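Local structure of 2-oxo-1,2-dihydroquinoline 8-monooxygenase, oxygenase component (Pseudomonas putida, 1Z03) at residues 290-295 with 302-307; 312-317 with 330-335. The protein probably hydroxylates 2-oxo-1,2-dihydroquinoline at position 8, as the oxygenase component of a Rieske-type monooxygenase that carries a [2Fe-2S] cluster and a mononuclear iron. All coordinates share one frame; numbering follows the deposited sequence.

Contact 1 (290-295 with 302-307) and contact 2 (312-317 with 330-335) are two successive antiparallel pairings of one sheet. Their centres lie about 10 Å apart. Strands 301-305 and 313-320 are neighbours and join them: Val304 N lies 2.8 Å from Gln314 O, and Leu302 N lies 3.0 Å from Glu316 O, both probable hydrogen bonds. Both contacts touch the bound quinolin-2(1H)-one. Contact 1 supplies Leu302, Val304, Tyr292, Thr294 and Trp307. Contact 2 supplies Gln314 and Glu316. The iron bound by His221, His225 and Asp365 is near: it lies about 8 Å from the side chain of Leu302 and about 7 Å from that of Glu316.

Contact 1 of 2, residues 290-295 with 302-307; sequences RHYRTS and LMVENW. With OCH (quinolin-2(1H)-one), chain I.
Arg293, Thr294 and Ser295 pair antiparallel with Glu305, Val304 and Met303, the strand axes approaching to 4.7 Å at 163°. Arg293 with Glu305 and Ser295 with Met303 are the hydrogen-bonded pairs; Thr294 with Val304 is the non-hydrogen-bonded pair between them. Arg293 and Glu305 lie side by side on one face of the sheet. The guanidinium grips the carboxylate side-on: NE meets Glu305 OE1 at 2.8 Å in a salt bridge, and NH1 bonds to OE2 on its syn lone pair. Arg293 also bonds to the backbone oxygens of Phe180 and Pro181, and Trp185 NE1 bonds to Glu305 OE2. A water bridges Glu305 OE1, Ser295 OG and Arg293 O.

Thr294 and Val304 point to the other face, where the quinolinone lies. Val304 CG2 and Leu302 CD2 each come to 3.5 Å from its C4. The rim of the ligand points at one face of the Trp307 indole, with C7 3.4 Å from CE2. The edge of the same indole meets the face of Tyr292 in a T-shaped stack, planes at 88°. The first torsion of Tyr292 (chi1 63°) sets its ring alongside Trp307 and brings CE1 to 3.6 Å from ligand C10.

Beyond the strand, Arg290 grips Asn306 O end-on with NH1 and NH2. The Asn306 amide reaches across, and ND2 donates to His291 O at 2.8 Å.

Strand 261-264 flanks the hairpin beside 293-297, and Gln264 OE1 bonds to Thr294 OG1. Strand 313-320 flanks it beside 301-305.

Contact 2 of 2, residues 312-317 with 330-335; sequences VVQYEW and EILVRV. With OCH (quinolin-2(1H)-one), chain I.
Glu330, within strand 325-335, pairs with Glu316 in an antiparallel non-hydrogen-bonded pair. The two side chains lie alongside each other, carboxylate planes 82° apart. Glu316 OE2 is 4.3 Å from Glu330 OE1, and the two carboxylates do not bond. Glu316 is also held by the hydroxyls of Tyr318 and Tyr328.

Ile331 makes two backbone hydrogen bonds with Tyr315. Its CG1 sits between the backbone N and the carbonyl carbon (chi1 70°), which places CG1 3.8 Å from Tyr315 CB. CD1 reaches on to the edge of the Trp317 indole, 3.8 Å from CZ3.

Leu332 faces Gln314. Its CD2 touches Gln314 OE1 and CB, both at 3.6 Å. Gln314 extends its chain past this methyl, with CG opposite the backbone N (chi1 -175°), and brings NE2 to 3.5 Å from C5 of the quinolinone. NE2 bonds to Asn362 OD1 and, weakly, to Glu316 OE2. A leucine in place of Gln314 would probably leave Asn362 OD1 without this donor and take away the amide that lies beside the quinolinone ring.

Val333 makes two backbone hydrogen bonds with Val313. Its CB lies 3.7 Å from Val313 CG1, and its CG2 meets the edge of the Tyr315 ring. The Tyr315 hydroxyl bonds to Pro189 O.

Arg334 ends the contact. Its NH2 lies 3.7 Å from Val312 CG2.

The two strands form an antiparallel hairpin with two unlike faces. Val313, Tyr315, Ile331 and Val333 make a mainly apolar face. The other face carries Leu332 with the polar ends of Gln314, Glu316 and Glu330, and there Gln314 and Glu316 line the ligand pocket. The hairpin is part of the antiparallel sheet of the catalytic domain, consistent with the Bet v 1-like fold of Rieske oxygenases.

Contact 1 of 2, residues 290-295 with 302-307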
ATOM      1  N   ARG A 290     -30.511  32.953   8.023  1.00 39.12           N
ATOM      2  CA  ARG A 290     -29.184  32.738   7.453  1.00 35.18           C
ATOM      3  C   ARG A 290     -29.319  32.682   5.928  1.00 32.42           C
ATOM      4  O   ARG A 290     -29.671  31.646   5.364  1.00 31.26           O
ATOM      5  CB  ARG A 290     -28.604  31.422   7.977  1.00 35.45           C
ATOM      6  CG  ARG A 290     -27.142  31.175   7.634  1.00 35.91           C
ATOM      7  CD  ARG A 290     -26.213  32.035   8.469  1.00 35.08           C
ATOM      8  NE  ARG A 290     -26.127  33.417   8.015  1.00 36.54           N
ATOM      9  CZ  ARG A 290     -25.567  33.796   6.870  1.00 37.59           C
ATOM     10  NH1 ARG A 290     -25.526  35.081   6.537  1.00 37.43           N
ATOM     11  NH2 ARG A 290     -25.054  32.890   6.050  1.00 37.11           N
ATOM     12  N   HIS A 291     -29.046  33.808   5.272  1.00 30.86           N
ATOM     13  CA  HIS A 291     -29.145  33.908   3.817  1.00 28.92           C
ATOM     14  C   HIS A 291     -27.788  33.736   3.155  1.00 26.57           C
ATOM     15  O   HIS A 291     -26.808  34.359   3.555  1.00 26.50           O
ATOM     16  CB  HIS A 291     -29.716  35.268   3.418  1.00 31.01           C
ATOM     17  CG  HIS A 291     -30.988  35.611   4.124  1.00 33.17           C
ATOM     18  ND1 HIS A 291     -32.177  34.961   3.872  1.00 34.35           N
ATOM     19  CD2 HIS A 291     -31.245  36.501   5.110  1.00 34.33           C
ATOM     20  CE1 HIS A 291     -33.112  35.435   4.674  1.00 34.38           C
ATOM     21  NE2 HIS A 291     -32.574  36.370   5.437  1.00 35.83           N
ATOM     22  N   TYR A 292     -27.744  32.904   2.121  1.00 23.53           N
ATOM     23  CA  TYR A 292     -26.504  32.647   1.401  1.00 21.86           C
ATOM     24  C   TYR A 292     -26.846  32.084   0.026  1.00 20.20           C
ATOM     25  O   TYR A 292     -27.991  31.716  -0.239  1.00 21.47           O
ATOM     26  CB  TYR A 292     -25.661  31.639   2.183  1.00 19.50           C
ATOM     27  CG  TYR A 292     -26.338  30.294   2.313  1.00 18.20           C
ATOM     28  CD1 TYR A 292     -26.230  29.334   1.303  1.00 18.50           C
ATOM     29  CD2 TYR A 292     -27.141  30.001   3.415  1.00 19.10           C
ATOM     30  CE1 TYR A 292     -26.901  28.123   1.387  1.00 17.51           C
ATOM     31  CE2 TYR A 292     -27.819  28.785   3.505  1.00 19.44           C
ATOM     32  CZ  TYR A 292     -27.691  27.855   2.486  1.00 19.31           C
ATOM     33  OH  TYR A 292     -28.369  26.664   2.566  1.00 18.74           O
ATOM     34  N   ARG A 293     -25.847  32.008  -0.845  1.00 19.91           N
ATOM     35  CA  ARG A 293     -26.056  31.489  -2.187  1.00 19.30           C
ATOM     36  C   ARG A 293     -24.796  30.825  -2.729  1.00 16.96           C
ATOM     37  O   ARG A 293     -23.697  31.368  -2.627  1.00 19.04           O
ATOM     38  CB  ARG A 293     -26.486  32.612  -3.127  1.00 17.09           C
ATOM     39  CG  ARG A 293     -26.789  32.139  -4.532  1.00 17.11           C
ATOM     40  CD  ARG A 293     -27.491  33.218  -5.323  1.00 16.68           C
ATOM     41  NE  ARG A 293     -26.673  34.411  -5.507  1.00 17.72           N
ATOM     42  CZ  ARG A 293     -27.113  35.528  -6.084  1.00 18.96           C
ATOM     43  NH1 ARG A 293     -26.307  36.569  -6.225  1.00 18.21           N
ATOM     44  NH2 ARG A 293     -28.369  35.605  -6.507  1.00 18.47           N
ATOM     45  N   THR A 294     -24.963  29.649  -3.319  1.00 16.42           N
ATOM     46  CA  THR A 294     -23.830  28.920  -3.867  1.00 16.60           C
ATOM     47  C   THR A 294     -23.788  28.888  -5.394  1.00 15.93           C
ATOM     48  O   THR A 294     -24.820  28.847  -6.070  1.00 16.80           O
ATOM     49  CB  THR A 294     -23.798  27.466  -3.347  1.00 15.74           C
ATOM     50  OG1 THR A 294     -25.055  26.836  -3.616  1.00 15.05           O
ATOM     51  CG2 THR A 294     -23.545  27.435  -1.851  1.00 15.71           C
ATOM     52  N   SER A 295     -22.568  28.902  -5.919  1.00 15.68           N
ATOM     53  CA  SER A 295     -22.320  28.856  -7.352  1.00 16.03           C
ATOM     54  C   SER A 295     -20.996  28.122  -7.533  1.00 17.40           C
ATOM     55  O   SER A 295     -20.188  28.068  -6.604  1.00 17.16           O
ATOM     56  CB  SER A 295     -22.202  30.274  -7.920  1.00 16.23           C
ATOM     57  OG  SER A 295     -21.098  30.969  -7.356  1.00 15.54           O
ATOM     58  N   LEU A 302     -15.988  26.819  -5.745  1.00 15.34           N
ATOM     59  CA  LEU A 302     -17.248  27.122  -5.075  1.00 15.93           C
ATOM     60  C   LEU A 302     -17.220  28.496  -4.441  1.00 15.28           C
ATOM     61  O   LEU A 302     -16.203  28.912  -3.891  1.00 14.74           O
ATOM     62  CB  LEU A 302     -17.532  26.103  -3.965  1.00 14.96           C
ATOM     63  CG  LEU A 302     -18.715  26.403  -3.031  1.00 17.42           C
ATOM     64  CD1 LEU A 302     -20.027  26.019  -3.715  1.00 15.43           C
ATOM     65  CD2 LEU A 302     -18.564  25.626  -1.736  1.00 16.91           C
ATOM     66  N   MET A 303     -18.342  29.197  -4.533  1.00 15.85           N
ATOM     67  CA  MET A 303     -18.484  30.502  -3.907  1.00 15.96           C
ATOM     68  C   MET A 303     -19.754  30.445  -3.070  1.00 16.36           C
ATOM     69  O   MET A 303     -20.808  30.018  -3.544  1.00 16.15           O
ATOM     70  CB  MET A 303     -18.605  31.638  -4.926  1.00 16.52           C
ATOM     71  CG  MET A 303     -18.985  32.965  -4.251  1.00 17.05           C
ATOM     72  SD  MET A 303     -18.874  34.433  -5.305  1.00 17.02           S
ATOM     73  CE  MET A 303     -20.120  34.043  -6.546  1.00 15.77           C
ATOM     74  N   VAL A 304     -19.642  30.842  -1.810  1.00 16.64           N
ATOM     75  CA  VAL A 304     -20.792  30.851  -0.921  1.00 17.17           C
ATOM     76  C   VAL A 304     -20.979  32.293  -0.474  1.00 17.56           C
ATOM     77  O   VAL A 304     -20.347  32.741   0.484  1.00 15.30           O
ATOM     78  CB  VAL A 304     -20.563  29.954   0.317  1.00 17.24           C
ATOM     79  CG1 VAL A 304     -21.892  29.714   1.041  1.00 17.80           C
ATOM     80  CG2 VAL A 304     -19.943  28.639  -0.107  1.00 17.49           C
ATOM     81  N   GLU A 305     -21.833  33.019  -1.190  1.00 18.12           N
ATOM     82  CA  GLU A 305     -22.102  34.422  -0.885  1.00 18.10           C
ATOM     83  C   GLU A 305     -22.740  34.590   0.477  1.00 17.31           C
ATOM     84  O   GLU A 305     -23.538  33.756   0.900  1.00 17.80           O
ATOM     85  CB  GLU A 305     -23.049  35.026  -1.921  1.00 18.92           C
ATOM     86  CG  GLU A 305     -22.504  35.133  -3.320  1.00 18.56           C
ATOM     87  CD  GLU A 305     -23.616  35.360  -4.314  1.00 22.09           C
ATOM     88  OE1 GLU A 305     -23.938  34.427  -5.089  1.00 19.73           O
ATOM     89  OE2 GLU A 305     -24.181  36.476  -4.297  1.00 22.04           O
ATOM     90  N   ASN A 306     -22.385  35.683   1.147  1.00 18.35           N
ATOM     91  CA  ASN A 306     -22.925  36.022   2.458  1.00 18.15           C
ATOM     92  C   ASN A 306     -22.696  34.922   3.493  1.00 19.48           C
ATOM     93  O   ASN A 306     -23.599  34.581   4.258  1.00 20.75           O
ATOM     94  CB  ASN A 306     -24.427  36.324   2.334  1.00 18.74           C
ATOM     95  CG  ASN A 306     -24.917  37.329   3.381  1.00 18.59           C
ATOM     96  OD1 ASN A 306     -24.390  38.437   3.482  1.00 19.11           O
ATOM     97  ND2 ASN A 306     -25.932  36.944   4.155  1.00 19.23           N
ATOM     98  N   TRP A 307     -21.488  34.372   3.522  1.00 19.93           N
ATOM     99  CA  TRP A 307     -21.164  33.313   4.477  1.00 19.66           C
ATOM    100  C   TRP A 307     -19.781  33.531   5.095  1.00 19.86           C
ATOM    101  O   TRP A 307     -18.809  33.792   4.384  1.00 19.73           O
ATOM    102  CB  TRP A 307     -21.220  31.949   3.787  1.00 19.45           C
ATOM    103  CG  TRP A 307     -21.087  30.795   4.727  1.00 18.80           C
ATOM    104  CD1 TRP A 307     -19.927  30.284   5.251  1.00 19.59           C
ATOM    105  CD2 TRP A 307     -22.159  30.053   5.324  1.00 19.56           C
ATOM    106  NE1 TRP A 307     -20.215  29.276   6.141  1.00 18.07           N
ATOM    107  CE2 TRP A 307     -21.577  29.113   6.206  1.00 19.72           C
ATOM    108  CE3 TRP A 307     -23.557  30.091   5.200  1.00 21.13           C
ATOM    109  CZ2 TRP A 307     -22.345  28.217   6.961  1.00 20.56           C
ATOM    110  CZ3 TRP A 307     -24.323  29.199   5.951  1.00 20.48           C
ATOM    111  CH2 TRP A 307     -23.712  28.275   6.821  1.00 23.08           C
TER
HETATM  112  O1  OCH I4600     -24.911  24.463   0.325  1.00 37.89           O
HETATM  113  N2  OCH I4600     -22.700  24.966   0.843  1.00 38.56           N
HETATM  114  C3  OCH I4600     -21.712  25.529   1.691  1.00 38.32           C
HETATM  115  C4  OCH I4600     -20.311  25.469   1.345  1.00 37.94           C
HETATM  116  C5  OCH I4600     -19.389  26.035   2.225  1.00 37.75           C
HETATM  117  C6  OCH I4600     -19.820  26.657   3.440  1.00 38.07           C
HETATM  118  C7  OCH I4600     -21.171  26.718   3.774  1.00 38.34           C
HETATM  119  C8  OCH I4600     -22.143  26.166   2.932  1.00 38.13           C
HETATM  120  C9  OCH I4600     -23.599  26.214   3.266  1.00 37.60           C
HETATM  121  C10 OCH I4600     -24.519  25.676   2.451  1.00 37.62           C
HETATM  122  C1  OCH I4600     -24.128  24.982   1.122  1.00 38.42           C
HETATM  123  O   HOH W   1     -22.494  32.058  -5.074  1.00 19.21           O

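Contact 2 of 2, residues 312-317 with 330-335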
ATOM      1  N   VAL A 312     -18.826  38.958   4.141  1.00 19.72           N
ATOM      2  CA  VAL A 312     -17.823  37.901   4.136  1.00 19.33           C
ATOM      3  C   VAL A 312     -18.282  36.828   3.151  1.00 18.84           C
ATOM      4  O   VAL A 312     -19.480  36.548   3.042  1.00 18.01           O
ATOM      5  CB  VAL A 312     -17.659  37.266   5.538  1.00 18.58           C
ATOM      6  CG1 VAL A 312     -16.455  36.317   5.543  1.00 19.50           C
ATOM      7  CG2 VAL A 312     -17.492  38.358   6.592  1.00 17.69           C
ATOM      8  N   VAL A 313     -17.338  36.242   2.417  1.00 18.35           N
ATOM      9  CA  VAL A 313     -17.672  35.205   1.445  1.00 17.26           C
ATOM     10  C   VAL A 313     -16.717  34.019   1.603  1.00 17.19           C
ATOM     11  O   VAL A 313     -15.560  34.196   1.988  1.00 17.00           O
ATOM     12  CB  VAL A 313     -17.587  35.759  -0.014  1.00 15.77           C
ATOM     13  CG1 VAL A 313     -16.180  36.235  -0.322  1.00 16.31           C
ATOM     14  CG2 VAL A 313     -18.013  34.695  -1.008  1.00 15.43           C
ATOM     15  N   GLN A 314     -17.209  32.810   1.332  1.00 17.40           N
ATOM     16  CA  GLN A 314     -16.367  31.619   1.432  1.00 17.24           C
ATOM     17  C   GLN A 314     -16.102  31.017   0.061  1.00 16.63           C
ATOM     18  O   GLN A 314     -17.018  30.834  -0.733  1.00 17.56           O
ATOM     19  CB  GLN A 314     -17.005  30.546   2.332  1.00 18.84           C
ATOM     20  CG  GLN A 314     -16.089  29.321   2.557  1.00 18.39           C
ATOM     21  CD  GLN A 314     -16.517  28.438   3.722  1.00 19.49           C
ATOM     22  OE1 GLN A 314     -17.005  28.925   4.745  1.00 18.00           O
ATOM     23  NE2 GLN A 314     -16.310  27.128   3.580  1.00 18.94           N
ATOM     24  N   TYR A 315     -14.837  30.723  -0.213  1.00 16.09           N
ATOM     25  CA  TYR A 315     -14.445  30.109  -1.475  1.00 14.32           C
ATOM     26  C   TYR A 315     -13.765  28.781  -1.169  1.00 15.12           C
ATOM     27  O   TYR A 315     -13.023  28.668  -0.193  1.00 13.65           O
ATOM     28  CB  TYR A 315     -13.457  30.998  -2.245  1.00 15.94           C
ATOM     29  CG  TYR A 315     -14.035  32.293  -2.773  1.00 16.86           C
ATOM     30  CD1 TYR A 315     -13.598  33.523  -2.284  1.00 18.68           C
ATOM     31  CD2 TYR A 315     -15.025  32.288  -3.760  1.00 16.61           C
ATOM     32  CE1 TYR A 315     -14.134  34.721  -2.763  1.00 17.47           C
ATOM     33  CE2 TYR A 315     -15.568  33.482  -4.245  1.00 18.04           C
ATOM     34  CZ  TYR A 315     -15.119  34.691  -3.743  1.00 17.82           C
ATOM     35  OH  TYR A 315     -15.662  35.868  -4.213  1.00 19.58           O
ATOM     36  N   GLU A 316     -14.021  27.777  -1.996  1.00 13.73           N
ATOM     37  CA  GLU A 316     -13.388  26.481  -1.814  1.00 14.58           C
ATOM     38  C   GLU A 316     -12.885  25.961  -3.151  1.00 14.43           C
ATOM     39  O   GLU A 316     -13.486  26.224  -4.193  1.00 15.73           O
ATOM     40  CB  GLU A 316     -14.362  25.463  -1.212  1.00 14.88           C
ATOM     41  CG  GLU A 316     -14.951  25.867   0.139  1.00 14.65           C
ATOM     42  CD  GLU A 316     -15.644  24.716   0.840  1.00 16.00           C
ATOM     43  OE1 GLU A 316     -16.037  23.744   0.163  1.00 16.71           O
ATOM     44  OE2 GLU A 316     -15.817  24.784   2.069  1.00 16.79           O
ATOM     45  N   TRP A 317     -11.755  25.258  -3.109  1.00 12.70           N
ATOM     46  CA  TRP A 317     -11.162  24.649  -4.294  1.00 12.44           C
ATOM     47  C   TRP A 317     -10.923  23.202  -3.910  1.00 11.95           C
ATOM     48  O   TRP A 317     -10.808  22.884  -2.728  1.00 11.19           O
ATOM     49  CB  TRP A 317      -9.818  25.282  -4.638  1.00 12.97           C
ATOM     50  CG  TRP A 317      -9.892  26.587  -5.374  1.00 12.80           C
ATOM     51  CD1 TRP A 317      -9.795  26.773  -6.725  1.00 13.02           C
ATOM     52  CD2 TRP A 317      -9.980  27.890  -4.792  1.00 12.38           C
ATOM     53  NE1 TRP A 317      -9.803  28.119  -7.019  1.00 13.90           N
ATOM     54  CE2 TRP A 317      -9.917  28.827  -5.850  1.00 12.92           C
ATOM     55  CE3 TRP A 317     -10.102  28.361  -3.478  1.00 12.98           C
ATOM     56  CZ2 TRP A 317      -9.968  30.211  -5.632  1.00 14.92           C
ATOM     57  CZ3 TRP A 317     -10.152  29.738  -3.262  1.00 13.30           C
ATOM     58  CH2 TRP A 317     -10.082  30.645  -4.335  1.00 11.59           C
ATOM     59  N   GLU A 330      -9.956  26.208   1.652  1.00 15.50           N
ATOM     60  CA  GLU A 330     -11.090  26.780   2.351  1.00 17.67           C
ATOM     61  C   GLU A 330     -10.703  28.181   2.821  1.00 16.51           C
ATOM     62  O   GLU A 330      -9.901  28.318   3.740  1.00 16.24           O
ATOM     63  CB  GLU A 330     -11.373  25.886   3.541  1.00 21.56           C
ATOM     64  CG  GLU A 330     -12.718  25.998   4.164  1.00 28.15           C
ATOM     65  CD  GLU A 330     -12.854  25.001   5.296  1.00 29.70           C
ATOM     66  OE1 GLU A 330     -13.913  24.994   5.952  1.00 32.78           O
ATOM     67  OE2 GLU A 330     -11.894  24.227   5.527  1.00 30.48           O
ATOM     68  N   ILE A 331     -11.257  29.217   2.196  1.00 16.97           N
ATOM     69  CA  ILE A 331     -10.926  30.581   2.596  1.00 16.12           C
ATOM     70  C   ILE A 331     -12.140  31.496   2.771  1.00 17.44           C
ATOM     71  O   ILE A 331     -13.199  31.272   2.187  1.00 16.47           O
ATOM     72  CB  ILE A 331      -9.970  31.274   1.578  1.00 15.79           C
ATOM     73  CG1 ILE A 331     -10.708  31.550   0.268  1.00 14.66           C
ATOM     74  CG2 ILE A 331      -8.760  30.403   1.310  1.00 15.08           C
ATOM     75  CD1 ILE A 331      -9.945  32.464  -0.688  1.00 13.86           C
ATOM     76  N   LEU A 332     -11.964  32.531   3.590  1.00 18.20           N
ATOM     77  CA  LEU A 332     -13.001  33.524   3.834  1.00 18.53           C
ATOM     78  C   LEU A 332     -12.393  34.836   3.380  1.00 18.99           C
ATOM     79  O   LEU A 332     -11.233  35.118   3.666  1.00 19.85           O
ATOM     80  CB  LEU A 332     -13.358  33.587   5.322  1.00 18.00           C
ATOM     81  CG  LEU A 332     -14.003  32.316   5.883  1.00 17.44           C
ATOM     82  CD1 LEU A 332     -14.324  32.492   7.367  1.00 19.04           C
ATOM     83  CD2 LEU A 332     -15.276  32.020   5.092  1.00 17.65           C
ATOM     84  N   VAL A 333     -13.165  35.628   2.651  1.00 18.60           N
ATOM     85  CA  VAL A 333     -12.665  36.896   2.146  1.00 18.06           C
ATOM     86  C   VAL A 333     -13.544  38.041   2.615  1.00 19.33           C
ATOM     87  O   VAL A 333     -14.757  37.888   2.765  1.00 17.97           O
ATOM     88  CB  VAL A 333     -12.638  36.911   0.601  1.00 17.98           C
ATOM     89  CG1 VAL A 333     -11.985  38.186   0.102  1.00 17.59           C
ATOM     90  CG2 VAL A 333     -11.905  35.685   0.075  1.00 17.20           C
ATOM     91  N   ARG A 334     -12.906  39.181   2.867  1.00 20.46           N
ATOM     92  CA  ARG A 334     -13.589  40.399   3.286  1.00 20.96           C
ATOM     93  C   ARG A 334     -12.703  41.563   2.894  1.00 20.49           C
ATOM     94  O   ARG A 334     -11.483  41.494   3.039  1.00 20.66           O
ATOM     95  CB  ARG A 334     -13.816  40.428   4.800  1.00 22.64           C
ATOM     96  CG  ARG A 334     -14.467  41.729   5.266  1.00 24.07           C
ATOM     97  CD  ARG A 334     -14.904  41.708   6.724  1.00 24.92           C
ATOM     98  NE  ARG A 334     -15.735  42.875   7.012  1.00 25.42           N
ATOM     99  CZ  ARG A 334     -16.886  42.833   7.680  1.00 26.35           C
ATOM    100  NH1 ARG A 334     -17.577  43.944   7.883  1.00 26.43           N
ATOM    101  NH2 ARG A 334     -17.351  41.685   8.154  1.00 25.92           N
ATOM    102  N   VAL A 335     -13.303  42.624   2.368  1.00 21.29           N
ATOM    103  CA  VAL A 335     -12.519  43.788   1.993  1.00 21.40           C
ATOM    104  C   VAL A 335     -12.269  44.595   3.265  1.00 22.26           C
ATOM    105  O   VAL A 335     -13.204  44.964   3.978  1.00 20.62           O
ATOM    106  CB  VAL A 335     -13.257  44.655   0.952  1.00 22.93           C
ATOM    107  CG1 VAL A 335     -12.509  45.963   0.726  1.00 22.31           C
ATOM    108  CG2 VAL A 335     -13.370  43.891  -0.354  1.00 21.54           C
TER
HETATM  109  O1  OCH I4600     -24.911  24.463   0.325  1.00 37.89           O
HETATM  110  N2  OCH I4600     -22.700  24.966   0.843  1.00 38.56           N
HETATM  111  C3  OCH I4600     -21.712  25.529   1.691  1.00 38.32           C
HETATM  112  C4  OCH I4600     -20.311  25.469   1.345  1.00 37.94           C
HETATM  113  C5  OCH I4600     -19.389  26.035   2.225  1.00 37.75           C
HETATM  114  C6  OCH I4600     -19.820  26.657   3.440  1.00 38.07           C
HETATM  115  C7  OCH I4600     -21.171  26.718   3.774  1.00 38.34           C
HETATM  116  C8  OCH I4600     -22.143  26.166   2.932  1.00 38.13           C
HETATM  117  C9  OCH I4600     -23.599  26.214   3.266  1.00 37.60           C
HETATM  118  C10 OCH I4600     -24.519  25.676   2.451  1.00 37.62           C
HETATM  119  C1  OCH I4600     -24.128  24.982   1.122  1.00 38.42           C